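Local coordinates for protein fiber (Bovine adenovirus 4, PDB 4UE0) that forms the trimeric head domain of the adenovirus fibre, the capsid spike that probably attaches the virus to a receptor on the host cell, at residues A[7-15]-A[22-30]. Residues are numbered along the deposited sequence; the frame is centred on the assembly and turned at random.
Sequences TRQGSRVVG and ALGWQIIPS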
# COMPACT_ATOMS: atom_id res chain seq x y z
N THR A 7 2.93 -5.68 20.80
CA THR A 7 1.93 -5.44 19.68
C THR A 7 0.79 -6.45 19.74
O THR A 7 0.96 -7.63 20.11
CB THR A 7 2.53 -5.42 18.23
OG1 THR A 7 2.63 -6.74 17.68
CG2 THR A 7 3.89 -4.73 18.18
N ARG A 8 -0.38 -5.94 19.37
CA ARG A 8 -1.61 -6.69 19.40
C ARG A 8 -2.12 -6.74 17.97
O ARG A 8 -2.02 -5.74 17.27
CB ARG A 8 -2.65 -5.94 20.23
CG ARG A 8 -2.10 -5.37 21.53
CD ARG A 8 -3.26 -4.92 22.39
NE ARG A 8 -3.20 -3.50 22.71
CZ ARG A 8 -4.27 -2.74 22.93
NH1 ARG A 8 -5.50 -3.25 22.86
NH2 ARG A 8 -4.10 -1.44 23.20
N GLN A 9 -2.69 -7.88 17.56
CA GLN A 9 -3.24 -7.97 16.21
C GLN A 9 -4.37 -8.98 16.10
O GLN A 9 -4.54 -9.84 16.99
CB GLN A 9 -2.14 -8.31 15.21
CG GLN A 9 -1.32 -9.53 15.57
CD GLN A 9 -0.08 -9.69 14.70
OE1 GLN A 9 0.03 -9.08 13.62
NE2 GLN A 9 0.86 -10.51 15.15
N GLY A 10 -5.12 -8.91 15.00
CA GLY A 10 -6.22 -9.86 14.79
C GLY A 10 -6.80 -9.75 13.41
O GLY A 10 -6.34 -8.97 12.58
N SER A 11 -7.82 -10.57 13.18
CA SER A 11 -8.51 -10.63 11.92
C SER A 11 -10.01 -10.74 12.12
O SER A 11 -10.49 -11.19 13.17
CB SER A 11 -8.06 -11.85 11.11
OG SER A 11 -6.72 -11.73 10.73
N ARG A 12 -10.72 -10.37 11.06
CA ARG A 12 -12.17 -10.50 11.01
C ARG A 12 -12.57 -10.71 9.56
O ARG A 12 -12.25 -9.90 8.69
CB ARG A 12 -12.81 -9.22 11.55
CG ARG A 12 -14.31 -9.08 11.33
CD ARG A 12 -15.07 -10.24 11.97
NE ARG A 12 -16.49 -10.14 11.65
CZ ARG A 12 -17.32 -9.29 12.24
NH1 ARG A 12 -16.91 -8.49 13.23
NH2 ARG A 12 -18.58 -9.24 11.84
N VAL A 13 -13.27 -11.80 9.32
CA VAL A 13 -13.89 -12.05 8.05
C VAL A 13 -15.31 -11.52 8.15
O VAL A 13 -16.00 -11.78 9.15
CB VAL A 13 -13.82 -13.54 7.73
CG1 VAL A 13 -14.66 -13.85 6.52
CG2 VAL A 13 -12.38 -13.97 7.50
N VAL A 14 -15.74 -10.75 7.15
CA VAL A 14 -17.09 -10.19 7.12
C VAL A 14 -17.81 -10.70 5.89
O VAL A 14 -17.37 -10.44 4.77
CB VAL A 14 -17.03 -8.66 7.06
CG1 VAL A 14 -18.43 -8.05 7.03
CG2 VAL A 14 -16.26 -8.11 8.25
N GLY A 15 -18.93 -11.39 6.09
CA GLY A 15 -19.85 -11.67 5.00
C GLY A 15 -20.77 -10.47 4.81
O GLY A 15 -21.44 -10.04 5.75
N ALA A 22 -12.05 -9.54 4.11
CA ALA A 22 -11.22 -10.03 5.21
C ALA A 22 -10.31 -8.92 5.69
O ALA A 22 -9.46 -8.43 4.94
CB ALA A 22 -10.44 -11.27 4.81
N LEU A 23 -10.53 -8.52 6.93
CA LEU A 23 -9.83 -7.42 7.59
C LEU A 23 -8.82 -7.92 8.59
O LEU A 23 -9.05 -8.91 9.28
CB LEU A 23 -10.82 -6.52 8.30
CG LEU A 23 -11.92 -5.91 7.44
CD1 LEU A 23 -13.01 -5.28 8.31
CD2 LEU A 23 -11.31 -4.88 6.53
N GLY A 24 -7.70 -7.21 8.65
CA GLY A 24 -6.69 -7.42 9.67
C GLY A 24 -6.45 -6.12 10.37
O GLY A 24 -6.60 -5.04 9.78
N TRP A 25 -6.07 -6.19 11.62
CA TRP A 25 -5.75 -5.00 12.39
C TRP A 25 -4.55 -5.25 13.26
O TRP A 25 -4.25 -6.41 13.63
CB TRP A 25 -6.96 -4.54 13.22
CG TRP A 25 -7.41 -5.56 14.23
CD1 TRP A 25 -8.39 -6.53 14.07
CD2 TRP A 25 -6.90 -5.74 15.55
NE1 TRP A 25 -8.49 -7.28 15.21
CE2 TRP A 25 -7.59 -6.82 16.14
CE3 TRP A 25 -5.91 -5.09 16.30
CZ2 TRP A 25 -7.33 -7.26 17.45
CZ3 TRP A 25 -5.65 -5.53 17.61
CH2 TRP A 25 -6.35 -6.60 18.17
N GLN A 26 -3.82 -4.16 13.56
CA GLN A 26 -2.67 -4.23 14.46
C GLN A 26 -2.57 -2.93 15.25
O GLN A 26 -2.90 -1.84 14.75
CB GLN A 26 -1.32 -4.45 13.74
CG GLN A 26 -1.31 -5.37 12.52
CD GLN A 26 -0.14 -5.07 11.58
OE1 GLN A 26 -0.28 -5.11 10.35
NE2 GLN A 26 1.01 -4.74 12.16
N ILE A 27 -2.12 -3.05 16.49
CA ILE A 27 -1.74 -1.91 17.32
C ILE A 27 -0.26 -2.13 17.64
O ILE A 27 0.11 -3.15 18.22
CB ILE A 27 -2.57 -1.80 18.61
CG1 ILE A 27 -4.04 -1.70 18.26
CG2 ILE A 27 -2.09 -0.59 19.43
CD1 ILE A 27 -4.97 -1.67 19.46
N ILE A 28 0.55 -1.16 17.26
CA ILE A 28 1.97 -1.21 17.52
C ILE A 28 2.31 -0.09 18.50
O ILE A 28 2.38 1.06 18.12
CB ILE A 28 2.77 -1.08 16.21
CG1 ILE A 28 2.35 -2.18 15.22
CG2 ILE A 28 4.25 -1.15 16.50
CD1 ILE A 28 2.78 -1.93 13.80
N PRO A 29 2.46 -0.43 19.79
CA PRO A 29 2.77 0.58 20.79
C PRO A 29 4.26 0.85 20.88
O PRO A 29 5.07 -0.06 20.65
CB PRO A 29 2.24 -0.04 22.09
CG PRO A 29 2.29 -1.52 21.86
CD PRO A 29 2.35 -1.78 20.38
N SER A 30 4.59 2.11 21.17
CA SER A 30 5.95 2.53 21.56
C SER A 30 5.86 3.76 22.47
O SER A 30 4.76 4.33 22.67
CB SER A 30 6.85 2.81 20.33
OG SER A 30 6.75 4.15 19.84
O HOH W 1 -10.29 -9.36 15.47
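Arg-8, Gly-10 and Arg-12 each exchange two backbone hydrogen bonds with Ile-27, Trp-25 and Leu-23, respectively, and the strand axes, 4.6 Å apart at 176°, establish regular antiparallel pairing. On the sheet face carrying Trp-25, the indole folds back over the opposite strand: chi1 of 61° places CG between the backbone N and the carbonyl carbon, and chi2 of -93° turns the ring flat on the Gln-9 to Gly-10 peptide. Gly-10 N lies 3.4 Å above the ring plane, and Gly-10 CA makes a CH-pi contact 3.8 Å from the centroid of the five-membered ring of Trp-25. With no side chain at Gly-10, the indole lies directly on the backbone, Trp-25 NE1 3.5 Å from Gly-10 CA. In the ring plane, a water accepts from Trp-25 NE1 at 2.8 Å and donates to Ser-11 O, bridging the indole edge to strand 8-15. Strands 8-16 and 19-29 form the outer hairpin of one of the two four-stranded antiparallel sheets of the fibre head, with strand 34-40 bonded beyond the second. Further along the same face of the sheet, Ile-27 CD1 sits under the centre of the Arg-8 guanidinium, 3.7 Å from CZ of Arg-8, as the two side chains run alongside each other. On the other face, Gln-9 CB approaches Gln-26 CG to 4.1 Å, and Ser-11 OG bonds to Arg-33 NH2 of the second subunit.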